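Long-range contact in hyaluronoglucosaminidase (Apis mellifera, PDB 1FCQ), which probably hydrolyses hyaluronan as a family 56 glycosidase and is a major allergen of bee venom: residues S133-W144 with V149-F157. Residues are numbered along the deposited sequence; the frame is centred on the assembly and turned at random.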
ATOM      1  N   SER A 133      14.500 -18.894  -3.203  1.00 14.42           N
ATOM      2  CA  SER A 133      15.770 -18.347  -2.723  1.00 12.82           C
ATOM      3  C   SER A 133      16.704 -19.480  -2.290  1.00 16.21           C
ATOM      4  O   SER A 133      17.884 -19.455  -2.625  1.00 18.21           O
ATOM      5  CB  SER A 133      15.542 -17.408  -1.541  1.00 17.87           C
ATOM      6  OG  SER A 133      14.771 -16.279  -1.946  1.00 16.27           O
ATOM      7  N   VAL A 134      16.183 -20.397  -1.487  1.00 14.93           N
ATOM      8  CA  VAL A 134      16.968 -21.538  -1.013  1.00 14.48           C
ATOM      9  C   VAL A 134      17.355 -22.462  -2.159  1.00 17.75           C
ATOM     10  O   VAL A 134      18.519 -22.882  -2.257  1.00 15.78           O
ATOM     11  CB  VAL A 134      16.200 -22.304   0.070  1.00 13.71           C
ATOM     12  CG1 VAL A 134      16.961 -23.581   0.439  1.00 18.31           C
ATOM     13  CG2 VAL A 134      15.995 -21.440   1.304  1.00 16.20           C
ATOM     14  N   GLU A 135      16.428 -22.752  -3.073  1.00 17.31           N
ATOM     15  CA  GLU A 135      16.732 -23.615  -4.208  1.00 22.60           C
ATOM     16  C   GLU A 135      17.902 -23.113  -5.025  1.00 18.48           C
ATOM     17  O   GLU A 135      18.782 -23.867  -5.437  1.00 18.58           O
ATOM     18  CB  GLU A 135      15.484 -23.781  -5.068  1.00 16.65           C
ATOM     19  CG  GLU A 135      15.621 -24.471  -6.404  1.00 28.51           C
ATOM     20  CD  GLU A 135      14.383 -24.278  -7.271  1.00 32.16           C
ATOM     21  OE1 GLU A 135      13.339 -23.782  -6.785  1.00 28.00           O
ATOM     22  OE2 GLU A 135      14.485 -24.623  -8.469  1.00 33.25           O
ATOM     23  N   VAL A 136      17.956 -21.809  -5.306  1.00 16.90           N
ATOM     24  CA  VAL A 136      19.021 -21.200  -6.078  1.00 17.39           C
ATOM     25  C   VAL A 136      20.367 -21.355  -5.368  1.00 17.81           C
ATOM     26  O   VAL A 136      21.344 -21.692  -6.046  1.00 19.66           O
ATOM     27  CB  VAL A 136      18.675 -19.707  -6.298  1.00 20.70           C
ATOM     28  CG1 VAL A 136      19.862 -18.917  -6.827  1.00 24.67           C
ATOM     29  CG2 VAL A 136      17.500 -19.635  -7.273  1.00 22.28           C
ATOM     30  N   VAL A 137      20.395 -21.153  -4.054  1.00 16.46           N
ATOM     31  CA  VAL A 137      21.643 -21.298  -3.302  1.00 13.30           C
ATOM     32  C   VAL A 137      22.088 -22.761  -3.351  1.00 15.89           C
ATOM     33  O   VAL A 137      23.271 -23.034  -3.573  1.00 16.96           O
ATOM     34  CB  VAL A 137      21.557 -20.841  -1.842  1.00 16.83           C
ATOM     35  CG1 VAL A 137      22.877 -21.091  -1.093  1.00 15.19           C
ATOM     36  CG2 VAL A 137      21.266 -19.343  -1.763  1.00 18.54           C
ATOM     37  N   ARG A 138      21.142 -23.658  -3.104  1.00 16.94           N
ATOM     38  CA  ARG A 138      21.474 -25.086  -3.149  1.00 13.59           C
ATOM     39  C   ARG A 138      22.018 -25.490  -4.504  1.00 18.85           C
ATOM     40  O   ARG A 138      22.976 -26.279  -4.574  1.00 19.89           O
ATOM     41  CB  ARG A 138      20.225 -25.928  -2.849  1.00 13.55           C
ATOM     42  CG  ARG A 138      19.867 -25.964  -1.380  1.00 16.83           C
ATOM     43  CD  ARG A 138      18.875 -27.097  -1.096  1.00 16.73           C
ATOM     44  NE  ARG A 138      18.242 -26.854   0.190  1.00 20.52           N
ATOM     45  CZ  ARG A 138      18.730 -26.964   1.412  1.00 27.03           C
ATOM     46  NH1 ARG A 138      19.971 -27.384   1.641  1.00 22.61           N
ATOM     47  NH2 ARG A 138      17.951 -26.666   2.444  1.00 25.16           N
ATOM     48  N   ARG A 139      21.422 -25.020  -5.597  1.00 17.44           N
ATOM     49  CA  ARG A 139      21.893 -25.395  -6.930  1.00 17.85           C
ATOM     50  C   ARG A 139      23.304 -24.899  -7.192  1.00 19.91           C
ATOM     51  O   ARG A 139      24.143 -25.637  -7.731  1.00 21.03           O
ATOM     52  CB  ARG A 139      20.905 -24.847  -7.972  1.00 18.67           C
ATOM     53  CG  ARG A 139      21.332 -25.077  -9.412  1.00 25.81           C
ATOM     54  CD  ARG A 139      20.285 -24.554 -10.386  1.00 29.66           C
ATOM     55  NE  ARG A 139      20.768 -24.564 -11.759  1.00 44.47           N
ATOM     56  CZ  ARG A 139      20.038 -24.355 -12.846  1.00 47.11           C
ATOM     57  NH1 ARG A 139      18.737 -24.111 -12.764  1.00 44.10           N
ATOM     58  NH2 ARG A 139      20.617 -24.390 -14.044  1.00 54.17           N
ATOM     59  N   GLU A 140      23.583 -23.675  -6.753  1.00 20.09           N
ATOM     60  CA  GLU A 140      24.885 -23.064  -6.963  1.00 19.10           C
ATOM     61  C   GLU A 140      25.954 -23.626  -6.059  1.00 24.85           C
ATOM     62  O   GLU A 140      27.126 -23.723  -6.434  1.00 26.04           O
ATOM     63  CB  GLU A 140      24.766 -21.541  -6.788  1.00 25.54           C
ATOM     64  CG  GLU A 140      23.906 -20.948  -7.897  1.00 30.20           C
ATOM     65  CD  GLU A 140      23.738 -19.450  -7.819  1.00 38.67           C
ATOM     66  OE1 GLU A 140      24.159 -18.836  -6.818  1.00 40.16           O
ATOM     67  OE2 GLU A 140      23.164 -18.900  -8.784  1.00 42.38           O
ATOM     68  N   HIS A 141      25.578 -24.014  -4.841  1.00 22.38           N
ATOM     69  CA  HIS A 141      26.523 -24.524  -3.851  1.00 22.86           C
ATOM     70  C   HIS A 141      26.000 -25.812  -3.235  1.00 17.03           C
ATOM     71  O   HIS A 141      25.607 -25.900  -2.065  1.00 16.85           O
ATOM     72  CB  HIS A 141      26.721 -23.487  -2.743  1.00 22.34           C
ATOM     73  CG  HIS A 141      27.063 -22.091  -3.149  1.00 27.07           C
ATOM     74  ND1 HIS A 141      28.308 -21.732  -3.624  1.00 32.12           N
ATOM     75  CD2 HIS A 141      26.320 -20.958  -3.158  1.00 32.40           C
ATOM     76  CE1 HIS A 141      28.317 -20.440  -3.898  1.00 27.78           C
ATOM     77  NE2 HIS A 141      27.124 -19.943  -3.627  1.00 32.87           N
ATOM     78  N   PRO A 142      26.045 -26.917  -3.980  1.00 19.93           N
ATOM     79  CA  PRO A 142      25.516 -28.174  -3.508  1.00 17.66           C
ATOM     80  C   PRO A 142      26.164 -28.799  -2.297  1.00 16.91           C
ATOM     81  O   PRO A 142      25.616 -29.715  -1.679  1.00 19.86           O
ATOM     82  CB  PRO A 142      25.607 -29.133  -4.697  1.00 17.95           C
ATOM     83  CG  PRO A 142      26.077 -28.354  -5.854  1.00 24.78           C
ATOM     84  CD  PRO A 142      26.497 -26.999  -5.386  1.00 21.22           C
ATOM     85  N   PHE A 143      27.387 -28.381  -1.952  1.00 18.84           N
ATOM     86  CA  PHE A 143      28.127 -28.967  -0.849  1.00 21.00           C
ATOM     87  C   PHE A 143      28.268 -28.031   0.337  1.00 19.95           C
ATOM     88  O   PHE A 143      28.973 -28.359   1.299  1.00 20.71           O
ATOM     89  CB  PHE A 143      29.475 -29.530  -1.358  1.00 18.29           C
ATOM     90  CG  PHE A 143      29.164 -30.611  -2.375  1.00 16.09           C
ATOM     91  CD1 PHE A 143      29.138 -30.299  -3.726  1.00 19.96           C
ATOM     92  CD2 PHE A 143      28.801 -31.880  -1.971  1.00 21.15           C
ATOM     93  CE1 PHE A 143      28.806 -31.266  -4.659  1.00 19.61           C
ATOM     94  CE2 PHE A 143      28.477 -32.853  -2.900  1.00 26.73           C
ATOM     95  CZ  PHE A 143      28.478 -32.535  -4.248  1.00 20.58           C
ATOM     96  N   TRP A 144      27.501 -26.936   0.340  1.00 20.27           N
ATOM     97  CA  TRP A 144      27.474 -26.070   1.517  1.00 20.36           C
ATOM     98  C   TRP A 144      26.564 -26.709   2.562  1.00 20.22           C
ATOM     99  O   TRP A 144      25.517 -27.280   2.214  1.00 17.82           O
ATOM    100  CB  TRP A 144      26.874 -24.705   1.193  1.00 18.71           C
ATOM    101  CG  TRP A 144      27.853 -23.716   0.643  1.00 21.44           C
ATOM    102  CD1 TRP A 144      29.134 -23.932   0.237  1.00 22.25           C
ATOM    103  CD2 TRP A 144      27.588 -22.322   0.403  1.00 23.24           C
ATOM    104  NE1 TRP A 144      29.690 -22.771  -0.228  1.00 23.81           N
ATOM    105  CE2 TRP A 144      28.767 -21.764  -0.126  1.00 27.61           C
ATOM    106  CE3 TRP A 144      26.477 -21.496   0.594  1.00 24.47           C
ATOM    107  CZ2 TRP A 144      28.869 -20.423  -0.475  1.00 23.79           C
ATOM    108  CZ3 TRP A 144      26.584 -20.160   0.254  1.00 30.91           C
ATOM    109  CH2 TRP A 144      27.767 -19.635  -0.279  1.00 30.66           C
ATOM    110  N   VAL A 149      23.492 -22.559   3.669  1.00 20.43           N
ATOM    111  CA  VAL A 149      22.529 -22.372   2.578  1.00 16.01           C
ATOM    112  C   VAL A 149      21.393 -21.462   3.023  1.00 17.53           C
ATOM    113  O   VAL A 149      21.061 -20.521   2.299  1.00 17.82           O
ATOM    114  CB  VAL A 149      21.959 -23.729   2.122  1.00 15.76           C
ATOM    115  CG1 VAL A 149      20.754 -23.526   1.201  1.00 18.37           C
ATOM    116  CG2 VAL A 149      23.009 -24.576   1.422  1.00 17.16           C
ATOM    117  N   GLU A 150      20.762 -21.771   4.152  1.00 18.24           N
ATOM    118  CA  GLU A 150      19.642 -20.972   4.641  1.00 17.81           C
ATOM    119  C   GLU A 150      20.039 -19.521   4.876  1.00 22.16           C
ATOM    120  O   GLU A 150      19.330 -18.577   4.497  1.00 21.55           O
ATOM    121  CB  GLU A 150      19.110 -21.592   5.939  1.00 21.18           C
ATOM    122  CG  GLU A 150      18.407 -22.927   5.665  1.00 28.41           C
ATOM    123  CD  GLU A 150      17.087 -22.700   4.947  1.00 30.30           C
ATOM    124  OE1 GLU A 150      16.603 -21.544   4.914  1.00 30.20           O
ATOM    125  OE2 GLU A 150      16.521 -23.674   4.419  1.00 36.37           O
ATOM    126  N   GLN A 151      21.179 -19.341   5.532  1.00 21.32           N
ATOM    127  CA  GLN A 151      21.711 -18.004   5.839  1.00 22.57           C
ATOM    128  C   GLN A 151      21.962 -17.186   4.586  1.00 20.88           C
ATOM    129  O   GLN A 151      21.633 -15.988   4.474  1.00 18.13           O
ATOM    130  CB  GLN A 151      22.975 -18.273   6.638  1.00 26.60           C
ATOM    131  CG  GLN A 151      24.114 -17.301   6.748  1.00 40.77           C
ATOM    132  CD  GLN A 151      25.265 -17.934   7.527  1.00 47.14           C
ATOM    133  OE1 GLN A 151      26.373 -18.112   7.027  1.00 43.29           O
ATOM    134  NE2 GLN A 151      24.993 -18.294   8.778  1.00 53.43           N
ATOM    135  N   GLU A 152      22.562 -17.814   3.577  1.00 16.56           N
ATOM    136  CA  GLU A 152      22.849 -17.183   2.299  1.00 15.65           C
ATOM    137  C   GLU A 152      21.564 -16.817   1.559  1.00 16.65           C
ATOM    138  O   GLU A 152      21.444 -15.720   1.015  1.00 17.26           O
ATOM    139  CB  GLU A 152      23.740 -18.100   1.460  1.00 17.69           C
ATOM    140  CG  GLU A 152      24.152 -17.508   0.122  1.00 21.21           C
ATOM    141  CD  GLU A 152      25.151 -16.372   0.222  1.00 23.63           C
ATOM    142  OE1 GLU A 152      25.511 -16.004   1.351  1.00 24.80           O
ATOM    143  OE2 GLU A 152      25.573 -15.848  -0.824  1.00 31.47           O
ATOM    144  N   ALA A 153      20.587 -17.714   1.531  1.00 15.51           N
ATOM    145  CA  ALA A 153      19.318 -17.460   0.874  1.00 15.94           C
ATOM    146  C   ALA A 153      18.647 -16.204   1.441  1.00 18.95           C
ATOM    147  O   ALA A 153      18.219 -15.330   0.687  1.00 18.57           O
ATOM    148  CB  ALA A 153      18.387 -18.655   1.064  1.00 15.58           C
ATOM    149  N   LYS A 154      18.552 -16.148   2.763  1.00 18.40           N
ATOM    150  CA  LYS A 154      17.954 -14.999   3.429  1.00 14.16           C
ATOM    151  C   LYS A 154      18.758 -13.741   3.147  1.00 16.17           C
ATOM    152  O   LYS A 154      18.190 -12.696   2.845  1.00 15.38           O
ATOM    153  CB  LYS A 154      17.910 -15.240   4.939  1.00 18.11           C
ATOM    154  CG  LYS A 154      17.553 -14.028   5.783  1.00 22.06           C
ATOM    155  CD  LYS A 154      17.686 -14.380   7.264  1.00 25.51           C
ATOM    156  CE  LYS A 154      17.156 -13.256   8.145  1.00 31.04           C
ATOM    157  NZ  LYS A 154      17.872 -11.976   7.890  1.00 37.35           N
ATOM    158  N   ARG A 155      20.090 -13.835   3.296  1.00 16.69           N
ATOM    159  CA  ARG A 155      20.932 -12.663   3.067  1.00 17.53           C
ATOM    160  C   ARG A 155      20.810 -12.101   1.662  1.00 16.29           C
ATOM    161  O   ARG A 155      20.625 -10.889   1.472  1.00 19.24           O
ATOM    162  CB  ARG A 155      22.400 -13.025   3.373  1.00 20.70           C
ATOM    163  CG  ARG A 155      23.313 -11.821   3.228  1.00 21.61           C
ATOM    164  CD  ARG A 155      24.789 -12.233   3.089  1.00 25.18           C
ATOM    165  NE  ARG A 155      25.319 -11.376   2.033  1.00 41.24           N
ATOM    166  CZ  ARG A 155      25.671 -11.692   0.805  1.00 31.27           C
ATOM    167  NH1 ARG A 155      25.662 -12.929   0.338  1.00 25.94           N
ATOM    168  NH2 ARG A 155      26.073 -10.693   0.027  1.00 36.64           N
ATOM    169  N   ARG A 156      20.879 -12.973   0.645  1.00 16.55           N
ATOM    170  CA  ARG A 156      20.791 -12.531  -0.734  1.00 14.71           C
ATOM    171  C   ARG A 156      19.401 -11.970  -1.040  1.00 17.39           C
ATOM    172  O   ARG A 156      19.286 -10.914  -1.662  1.00 17.51           O
ATOM    173  CB  ARG A 156      21.097 -13.676  -1.704  1.00 17.79           C
ATOM    174  CG  ARG A 156      22.555 -14.135  -1.677  1.00 24.81           C
ATOM    175  CD  ARG A 156      22.684 -15.264  -2.693  1.00 30.21           C
ATOM    176  NE  ARG A 156      23.976 -15.907  -2.743  1.00 40.35           N
ATOM    177  CZ  ARG A 156      24.380 -16.915  -3.500  1.00 39.14           C
ATOM    178  NH1 ARG A 156      23.609 -17.525  -4.394  1.00 39.69           N
ATOM    179  NH2 ARG A 156      25.631 -17.348  -3.361  1.00 27.62           N
ATOM    180  N   PHE A 157      18.364 -12.658  -0.558  1.00 14.83           N
ATOM    181  CA  PHE A 157      17.012 -12.131  -0.805  1.00 14.87           C
ATOM    182  C   PHE A 157      16.848 -10.746  -0.191  1.00 13.42           C
ATOM    183  O   PHE A 157      16.338  -9.841  -0.858  1.00 16.08           O
ATOM    184  CB  PHE A 157      15.951 -13.080  -0.245  1.00 15.38           C
ATOM    185  CG  PHE A 157      14.550 -12.531  -0.347  1.00 15.13           C
ATOM    186  CD1 PHE A 157      13.797 -12.810  -1.479  1.00 11.30           C
ATOM    187  CD2 PHE A 157      14.021 -11.747   0.665  1.00 16.84           C
ATOM    188  CE1 PHE A 157      12.507 -12.305  -1.583  1.00 13.04           C
ATOM    189  CE2 PHE A 157      12.744 -11.231   0.544  1.00 16.73           C
ATOM    190  CZ  PHE A 157      11.983 -11.514  -0.580  1.00 12.79           C
TER
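V137 is a knob in the hole formed by V149, E152, A153 and R156, the tight half of this contact. With CG1 anti to the backbone N (chi1 177°), its other branch, CG2, lies against the A153 backbone, 3.7 Å from A153 N, and under one face of the R156 guanidinium. One turn earlier V134 brings CG2 to within 3.7 Å of A153 CB, and the small alanine lets V134 CA and A153 CA approach to 5.1 Å. The arrangement is a helical hairpin: helix 127-140 turns back through a type I turn, H141 to W144, into helix 146-175, the segments making 122° between N-to-C directions, far from the centre of this TIM-barrel chain. Beside the turn, R156 directs N-H groups to two partners across the contact. NH1 forms a salt bridge on the syn side of E140 OE1 at 2.8 Å, 30° out of the carboxylate plane, whereas NH2 meets H141 NE2 at 3.0 Å, nearly in the imidazole plane. From its own helix, E152 OE2 takes NE, doubtfully short, and weakly NH2; E152 CG rests 3.6 Å from W144 CZ3 at the indole edge, and W144 CZ2 lies over the H141 ring centre. The R138 side is looser and more exposed: V149 CG1 lies over one guanidinium face, but R138 NH2 stays 3.9 Å from E150 OE2, a long salt bridge, with D146 its stronger partner.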